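Local coordinates for D-glycerate 2-kinase (Thermotoga maritima, PDB 2B8N), which catalyses the ATP-dependent phosphorylation of D-glycerate to 2-phosphoglycerate, a step in serine degradation that uses magnesium, at residues 78-83 against 117-122; 63-68 against 90-95. All coordinates share one frame; numbering follows the deposited sequence.

Contact 1: residues 78-83 against 117-122; sequences KGVVVT and LELVDQ
L119 of helix 107-120 reaches across to K78 and V80 on strand 76-84. This is helix-on-sheet packing in an alpha/beta domain. The helix follows edge strand 96-100 and lies on one face of the parallel sheet. The interface is small and buries 118 Å² over both segments. The nearest CA atoms, K78 CA and L119 CA, are 8.0 Å apart.

L119 is the only residue of 117-122 that touches the strand. Its CG lies beside the backbone N, anti to the carbonyl carbon (chi1 -58°), and the CD1 branch ends against the strand. CD1 meets V80 at the branch point, 3.9 Å from V80 CB. V80 CG1 is touched by the same methyl. V80 also touches E96 and Y98 of strand 96-100, the neighbouring strand of the sheet.

K78 can be followed from CB to its tip. CB starts toward the helix but stays short of contact. CG continues past the leucine without touching it. CD makes the touch, 4.0 Å from L119 CD1. CE then turns away from the helix. NZ goes on toward D94, in the loop before strand 96-100. The bends at chi2, chi3 and chi4 let the methylenes lie near the leucine while the amine leaves.

No hydrogen bond joins the two segments. Their contact is purely apolar, with the lysine charge directed elsewhere, so what joins the segments is van der Waals packing of aliphatic carbons.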
ATOM      1  N   LYS A  78     -15.486   3.652 -22.675  1.00 30.60           N
ATOM      2  CA  LYS A  78     -14.856   2.338 -22.626  1.00 30.22           C
ATOM      3  C   LYS A  78     -14.177   2.193 -21.264  1.00 28.77           C
ATOM      4  O   LYS A  78     -13.606   3.150 -20.742  1.00 28.10           O
ATOM      5  CB  LYS A  78     -13.818   2.170 -23.746  1.00 30.87           C
ATOM      6  CG  LYS A  78     -14.032   0.909 -24.609  1.00 35.16           C
ATOM      7  CD  LYS A  78     -13.778  -0.399 -23.833  1.00 42.16           C
ATOM      8  CE  LYS A  78     -15.022  -1.345 -23.812  1.00 42.76           C
ATOM      9  NZ  LYS A  78     -15.962  -1.101 -22.641  1.00 37.33           N
ATOM     10  N   GLY A  79     -14.267   1.001 -20.689  1.00 27.93           N
ATOM     11  CA  GLY A  79     -13.601   0.693 -19.436  1.00 27.65           C
ATOM     12  C   GLY A  79     -12.866  -0.638 -19.501  1.00 27.10           C
ATOM     13  O   GLY A  79     -13.318  -1.604 -20.145  1.00 26.40           O
ATOM     14  N   VAL A  80     -11.728  -0.681 -18.819  1.00 26.23           N
ATOM     15  CA  VAL A  80     -10.905  -1.884 -18.753  1.00 26.27           C
ATOM     16  C   VAL A  80     -10.287  -2.018 -17.355  1.00 27.43           C
ATOM     17  O   VAL A  80      -9.904  -1.029 -16.720  1.00 27.92           O
ATOM     18  CB  VAL A  80      -9.824  -1.898 -19.858  1.00 26.13           C
ATOM     19  CG1 VAL A  80      -8.845  -0.747 -19.665  1.00 30.02           C
ATOM     20  CG2 VAL A  80      -9.090  -3.233 -19.911  1.00 26.48           C
ATOM     21  N   VAL A  81     -10.228  -3.265 -16.886  1.00 29.25           N
ATOM     22  CA  VAL A  81      -9.855  -3.606 -15.520  1.00 28.92           C
ATOM     23  C   VAL A  81      -8.822  -4.737 -15.569  1.00 29.33           C
ATOM     24  O   VAL A  81      -9.062  -5.776 -16.195  1.00 28.54           O
ATOM     25  CB  VAL A  81     -11.124  -4.053 -14.740  1.00 30.34           C
ATOM     26  CG1 VAL A  81     -10.778  -4.719 -13.406  1.00 29.94           C
ATOM     27  CG2 VAL A  81     -12.077  -2.857 -14.542  1.00 32.63           C
ATOM     28  N   VAL A  82      -7.659  -4.506 -14.938  1.00 28.79           N
ATOM     29  CA  VAL A  82      -6.626  -5.549 -14.745  1.00 27.88           C
ATOM     30  C   VAL A  82      -6.322  -5.679 -13.236  1.00 29.25           C
ATOM     31  O   VAL A  82      -5.938  -4.708 -12.590  1.00 32.01           O
ATOM     32  CB  VAL A  82      -5.313  -5.243 -15.513  1.00 25.67           C
ATOM     33  CG1 VAL A  82      -4.367  -6.453 -15.469  1.00 24.06           C
ATOM     34  CG2 VAL A  82      -5.590  -4.878 -16.943  1.00 22.99           C
ATOM     35  N   THR A  83      -6.500  -6.861 -12.667  1.00 29.14           N
ATOM     36  CA  THR A  83      -6.251  -7.042 -11.231  1.00 28.83           C
ATOM     37  C   THR A  83      -5.623  -8.423 -11.015  1.00 28.51           C
ATOM     38  O   THR A  83      -5.353  -9.131 -11.974  1.00 27.83           O
ATOM     39  CB  THR A  83      -7.554  -6.774 -10.379  1.00 29.18           C
ATOM     40  OG1 THR A  83      -7.234  -6.623  -8.988  1.00 29.49           O
ATOM     41  CG2 THR A  83      -8.576  -7.886 -10.542  1.00 30.41           C
ATOM     42  N   LEU A 117      -3.160  -0.315 -24.344  1.00 30.20           N
ATOM     43  CA  LEU A 117      -2.502   0.646 -25.250  1.00 29.06           C
ATOM     44  C   LEU A 117      -3.295   0.792 -26.548  1.00 29.94           C
ATOM     45  O   LEU A 117      -3.214   1.834 -27.206  1.00 31.20           O
ATOM     46  CB  LEU A 117      -1.028   0.263 -25.530  1.00 28.43           C
ATOM     47  CG  LEU A 117      -0.033   0.349 -24.343  1.00 28.49           C
ATOM     48  CD1 LEU A 117       1.348  -0.142 -24.715  1.00 27.97           C
ATOM     49  CD2 LEU A 117       0.105   1.741 -23.758  1.00 26.58           C
ATOM     50  N   GLU A 118      -4.063  -0.242 -26.913  1.00 29.99           N
ATOM     51  CA  GLU A 118      -4.988  -0.137 -28.052  1.00 30.43           C
ATOM     52  C   GLU A 118      -6.114   0.807 -27.698  1.00 28.64           C
ATOM     53  O   GLU A 118      -6.518   1.627 -28.511  1.00 29.00           O
ATOM     54  CB  GLU A 118      -5.550  -1.498 -28.458  1.00 29.86           C
ATOM     55  CG  GLU A 118      -4.458  -2.442 -28.910  1.00 35.57           C
ATOM     56  CD  GLU A 118      -4.782  -3.081 -30.233  1.00 43.01           C
ATOM     57  OE1 GLU A 118      -5.057  -2.321 -31.196  1.00 44.05           O
ATOM     58  OE2 GLU A 118      -4.766  -4.335 -30.297  1.00 45.83           O
ATOM     59  N   LEU A 119      -6.593   0.720 -26.468  1.00 28.12           N
ATOM     60  CA  LEU A 119      -7.643   1.614 -26.024  1.00 28.91           C
ATOM     61  C   LEU A 119      -7.197   3.083 -25.921  1.00 29.92           C
ATOM     62  O   LEU A 119      -8.040   3.963 -26.068  1.00 32.49           O
ATOM     63  CB  LEU A 119      -8.250   1.172 -24.695  1.00 27.72           C
ATOM     64  CG  LEU A 119      -8.859  -0.229 -24.673  1.00 31.28           C
ATOM     65  CD1 LEU A 119      -9.758  -0.431 -23.428  1.00 32.92           C
ATOM     66  CD2 LEU A 119      -9.639  -0.543 -25.945  1.00 34.05           C
ATOM     67  N   VAL A 120      -5.912   3.375 -25.709  1.00 28.77           N
ATOM     68  CA  VAL A 120      -5.504   4.771 -25.478  1.00 27.31           C
ATOM     69  C   VAL A 120      -4.771   5.438 -26.650  1.00 28.91           C
ATOM     70  O   VAL A 120      -4.591   6.656 -26.650  1.00 30.39           O
ATOM     71  CB  VAL A 120      -4.699   4.953 -24.165  1.00 26.69           C
ATOM     72  CG1 VAL A 120      -5.529   4.573 -22.964  1.00 25.46           C
ATOM     73  CG2 VAL A 120      -3.436   4.151 -24.166  1.00 27.31           C
ATOM     74  N   ASP A 121      -4.343   4.689 -27.655  1.00 29.78           N
ATOM     75  CA  ASP A 121      -3.700   5.357 -28.798  1.00 31.35           C
ATOM     76  C   ASP A 121      -4.758   6.032 -29.664  1.00 31.40           C
ATOM     77  O   ASP A 121      -5.944   5.695 -29.602  1.00 31.08           O
ATOM     78  CB  ASP A 121      -2.867   4.391 -29.652  1.00 32.26           C
ATOM     79  CG  ASP A 121      -1.666   3.836 -28.924  1.00 31.71           C
ATOM     80  OD1 ASP A 121      -1.086   4.517 -28.034  1.00 29.04           O
ATOM     81  OD2 ASP A 121      -1.296   2.698 -29.285  1.00 28.65           O
ATOM     82  N   GLN A 122      -4.314   6.995 -30.466  1.00 31.70           N
ATOM     83  CA  GLN A 122      -5.213   7.783 -31.300  1.00 33.05           C
ATOM     84  C   GLN A 122      -6.429   8.283 -30.515  1.00 32.01           C
ATOM     85  O   GLN A 122      -7.572   7.989 -30.869  1.00 32.77           O
ATOM     86  CB  GLN A 122      -5.683   6.977 -32.527  1.00 36.11           C
ATOM     87  CG  GLN A 122      -4.590   6.594 -33.529  1.00 38.25           C
ATOM     88  CD  GLN A 122      -4.129   5.155 -33.389  1.00 45.34           C
ATOM     89  OE1 GLN A 122      -3.823   4.694 -32.289  1.00 47.24           O
ATOM     90  NE2 GLN A 122      -4.078   4.433 -34.512  1.00 46.44           N
TER

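Contact 2: residues 63-68 against 90-95; sequences RMAKAA and GPIDDF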
ATOM      1  N   ARG A  63     -13.044  -2.654  -7.626  1.00 28.79           N
ATOM      2  CA  ARG A  63     -13.979  -1.836  -6.840  1.00 29.38           C
ATOM      3  C   ARG A  63     -13.857  -0.339  -7.156  1.00 29.42           C
ATOM      4  O   ARG A  63     -14.851   0.399  -7.149  1.00 29.81           O
ATOM      5  CB  ARG A  63     -13.861  -2.109  -5.341  1.00 29.17           C
ATOM      6  CG  ARG A  63     -14.122  -3.575  -4.999  1.00 31.42           C
ATOM      7  CD  ARG A  63     -15.291  -3.819  -4.043  1.00 36.38           C
ATOM      8  NE  ARG A  63     -16.480  -4.376  -4.719  1.00 42.49           N
ATOM      9  CZ  ARG A  63     -17.482  -5.034  -4.116  1.00 37.19           C
ATOM     10  NH1 ARG A  63     -17.486  -5.231  -2.812  1.00 37.51           N
ATOM     11  NH2 ARG A  63     -18.501  -5.503  -4.830  1.00 42.07           N
HETATM   12  N   MSE A  64     -12.643   0.105  -7.465  1.00 30.04           N
HETATM   13  CA  MSE A  64     -12.430   1.484  -7.894  1.00 29.48           C
HETATM   14  C   MSE A  64     -13.146   1.749  -9.231  1.00 29.58           C
HETATM   15  O   MSE A  64     -13.745   2.815  -9.406  1.00 29.04           O
HETATM   16  CB  MSE A  64     -10.946   1.781  -8.027  1.00 28.40           C
HETATM   17  CG  MSE A  64     -10.175   1.754  -6.732  1.00 30.54           C
HETATM   18 SE   MSE A  64      -8.300   2.294  -7.002  1.00 30.62          SE
HETATM   19  CE  MSE A  64      -8.473   4.202  -7.468  1.00 34.29           C
ATOM     20  N   ALA A  65     -13.095   0.788 -10.160  1.00 28.58           N
ATOM     21  CA  ALA A  65     -13.785   0.944 -11.441  1.00 27.97           C
ATOM     22  C   ALA A  65     -15.298   1.017 -11.217  1.00 27.58           C
ATOM     23  O   ALA A  65     -15.948   1.936 -11.680  1.00 26.71           O
ATOM     24  CB  ALA A  65     -13.450  -0.197 -12.388  1.00 28.56           C
ATOM     25  N   LYS A  66     -15.851   0.056 -10.483  1.00 27.63           N
ATOM     26  CA  LYS A  66     -17.272   0.069 -10.173  1.00 28.19           C
ATOM     27  C   LYS A  66     -17.748   1.400  -9.573  1.00 27.83           C
ATOM     28  O   LYS A  66     -18.830   1.875  -9.923  1.00 28.50           O
ATOM     29  CB  LYS A  66     -17.629  -1.047  -9.203  1.00 28.40           C
ATOM     30  CG  LYS A  66     -19.099  -1.044  -8.798  1.00 26.51           C
ATOM     31  CD  LYS A  66     -19.465  -2.292  -8.026  1.00 32.14           C
ATOM     32  CE  LYS A  66     -20.847  -2.154  -7.396  1.00 34.86           C
ATOM     33  NZ  LYS A  66     -20.831  -1.134  -6.316  1.00 34.63           N
ATOM     34  N   ALA A  67     -16.971   1.976  -8.654  1.00 26.87           N
ATOM     35  CA  ALA A  67     -17.349   3.253  -8.032  1.00 27.49           C
ATOM     36  C   ALA A  67     -17.323   4.441  -9.018  1.00 27.20           C
ATOM     37  O   ALA A  67     -18.171   5.313  -8.959  1.00 29.64           O
ATOM     38  CB  ALA A  67     -16.476   3.534  -6.808  1.00 27.69           C
ATOM     39  N   ALA A  68     -16.362   4.450  -9.935  1.00 26.96           N
ATOM     40  CA  ALA A  68     -16.269   5.459 -10.994  1.00 26.40           C
ATOM     41  C   ALA A  68     -17.432   5.373 -11.981  1.00 26.67           C
ATOM     42  O   ALA A  68     -17.948   6.387 -12.441  1.00 25.80           O
ATOM     43  CB  ALA A  68     -14.967   5.292 -11.740  1.00 26.66           C
ATOM     44  N   GLY A  90     -16.831  -9.883 -11.211  1.00 28.08           N
ATOM     45  CA  GLY A  90     -17.833  -9.977 -12.282  1.00 26.76           C
ATOM     46  C   GLY A  90     -17.913  -8.791 -13.225  1.00 25.85           C
ATOM     47  O   GLY A  90     -17.040  -7.936 -13.201  1.00 25.82           O
ATOM     48  N   PRO A  91     -18.969  -8.743 -14.067  1.00 25.31           N
ATOM     49  CA  PRO A  91     -19.184  -7.644 -15.013  1.00 25.94           C
ATOM     50  C   PRO A  91     -19.319  -6.264 -14.374  1.00 26.66           C
ATOM     51  O   PRO A  91     -19.757  -6.143 -13.227  1.00 26.77           O
ATOM     52  CB  PRO A  91     -20.523  -8.015 -15.695  1.00 24.56           C
ATOM     53  CG  PRO A  91     -20.664  -9.478 -15.509  1.00 22.34           C
ATOM     54  CD  PRO A  91     -20.031  -9.767 -14.180  1.00 24.27           C
ATOM     55  N   ILE A  92     -18.929  -5.240 -15.122  1.00 26.96           N
ATOM     56  CA  ILE A  92     -19.288  -3.867 -14.810  1.00 27.77           C
ATOM     57  C   ILE A  92     -19.789  -3.234 -16.109  1.00 27.69           C
ATOM     58  O   ILE A  92     -19.003  -2.813 -16.956  1.00 26.20           O
ATOM     59  CB  ILE A  92     -18.099  -3.063 -14.240  1.00 27.08           C
ATOM     60  CG1 ILE A  92     -17.427  -3.839 -13.111  1.00 26.32           C
ATOM     61  CG2 ILE A  92     -18.566  -1.695 -13.739  1.00 25.78           C
ATOM     62  CD1 ILE A  92     -16.306  -3.070 -12.407  1.00 28.99           C
ATOM     63  N   ASP A  93     -21.104  -3.160 -16.259  1.00 28.85           N
ATOM     64  CA  ASP A  93     -21.688  -2.768 -17.533  1.00 29.92           C
ATOM     65  C   ASP A  93     -20.957  -3.578 -18.647  1.00 30.78           C
ATOM     66  O   ASP A  93     -21.061  -4.826 -18.669  1.00 30.05           O
ATOM     67  CB  ASP A  93     -21.636  -1.235 -17.704  1.00 30.66           C
ATOM     68  CG  ASP A  93     -22.481  -0.719 -18.902  1.00 38.75           C
ATOM     69  OD1 ASP A  93     -23.617  -1.222 -19.134  1.00 46.88           O
ATOM     70  OD2 ASP A  93     -22.002   0.207 -19.609  1.00 46.55           O
ATOM     71  N   ASP A  94     -20.202  -2.876 -19.515  1.00 31.33           N
ATOM     72  CA  ASP A  94     -19.500  -3.445 -20.689  1.00 30.22           C
ATOM     73  C   ASP A  94     -17.979  -3.248 -20.606  1.00 29.75           C
ATOM     74  O   ASP A  94     -17.273  -3.371 -21.616  1.00 29.33           O
ATOM     75  CB  ASP A  94     -20.016  -2.778 -21.977  1.00 29.64           C
ATOM     76  CG  ASP A  94     -19.673  -1.283 -22.056  1.00 29.01           C
ATOM     77  N   PHE A  95     -17.476  -2.936 -19.409  1.00 28.77           N
ATOM     78  CA  PHE A  95     -16.047  -2.785 -19.209  1.00 27.18           C
ATOM     79  C   PHE A  95     -15.439  -4.135 -19.464  1.00 27.01           C
ATOM     80  O   PHE A  95     -16.083  -5.158 -19.283  1.00 23.82           O
ATOM     81  CB  PHE A  95     -15.713  -2.396 -17.783  1.00 28.14           C
ATOM     82  CG  PHE A  95     -16.131  -1.013 -17.385  1.00 26.71           C
ATOM     83  CD1 PHE A  95     -16.867  -0.190 -18.222  1.00 27.36           C
ATOM     84  CD2 PHE A  95     -15.799  -0.546 -16.111  1.00 29.40           C
ATOM     85  CE1 PHE A  95     -17.241   1.093 -17.803  1.00 31.23           C
ATOM     86  CE2 PHE A  95     -16.183   0.713 -15.679  1.00 25.95           C
ATOM     87  CZ  PHE A  95     -16.899   1.535 -16.522  1.00 31.00           C
TER
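I92 packs against A65 and K66 on the helix of a beta-alpha-beta unit. Strand 52-57, helix 61-72 and strand 76-84 form that unit, and the loop before strand 96-100 folds back over the helix. The contact buries 156 Å² over both segments.

The close part is at the tip of I92. CG1 lies anti to the carbonyl carbon and the chain runs on extended (chi2 -175°). This carries CD1 to the helix backbone, 3.7 Å from K66 N. The same methyl is 4.1 Å from A65 CB and 4.0 Å from K66 CB. W62 and Y69 of the same helix also touch I92, so its side chain is well enclosed.

The outer part is looser. Beyond CB the K66 chain, extended as far as CE, leads away from the loop and bends at chi4 to bring NZ to E70, its salt-bridge partner. D93 and D94 are exposed at the middle of a type II' turn running from I92 to F95. The turn is closed by F95 N to I92 O at 2.9 Å. D93 takes the positive-phi position of this turn, and its OD2 pairs with K74.

The turn brings F95 back inward beside I92. Its ring meets that of Y69 with the planes at about 75°, and L54 of the sheet also touches it. On the helix side the ring presents its edge, with CE2 4.2 Å from A65 O, which lies near the ring plane.

Overall arrangement
Contact 1 uses strand 76-84, and contact 2 lies between the helix before that strand and the loop after it. Their centres are about 13 Å apart. Helix 107-120 packs on one face of the parallel sheet and helix 61-72 on the other. V80 and V81 are neighbours on the strand and serve opposite faces: V80 takes part in contact 1, while V81 CG2 lies 3.7 Å from A65 CB of contact 2. The second link is at the turn. K78 NZ lies 2.8 Å from D94 O, a probable hydrogen bond, and G79 O is 3.5 Å from F95 CB. The segments of the two contacts alternate along the chain. Neither contact contains a residue identified as catalytic or ligand-binding.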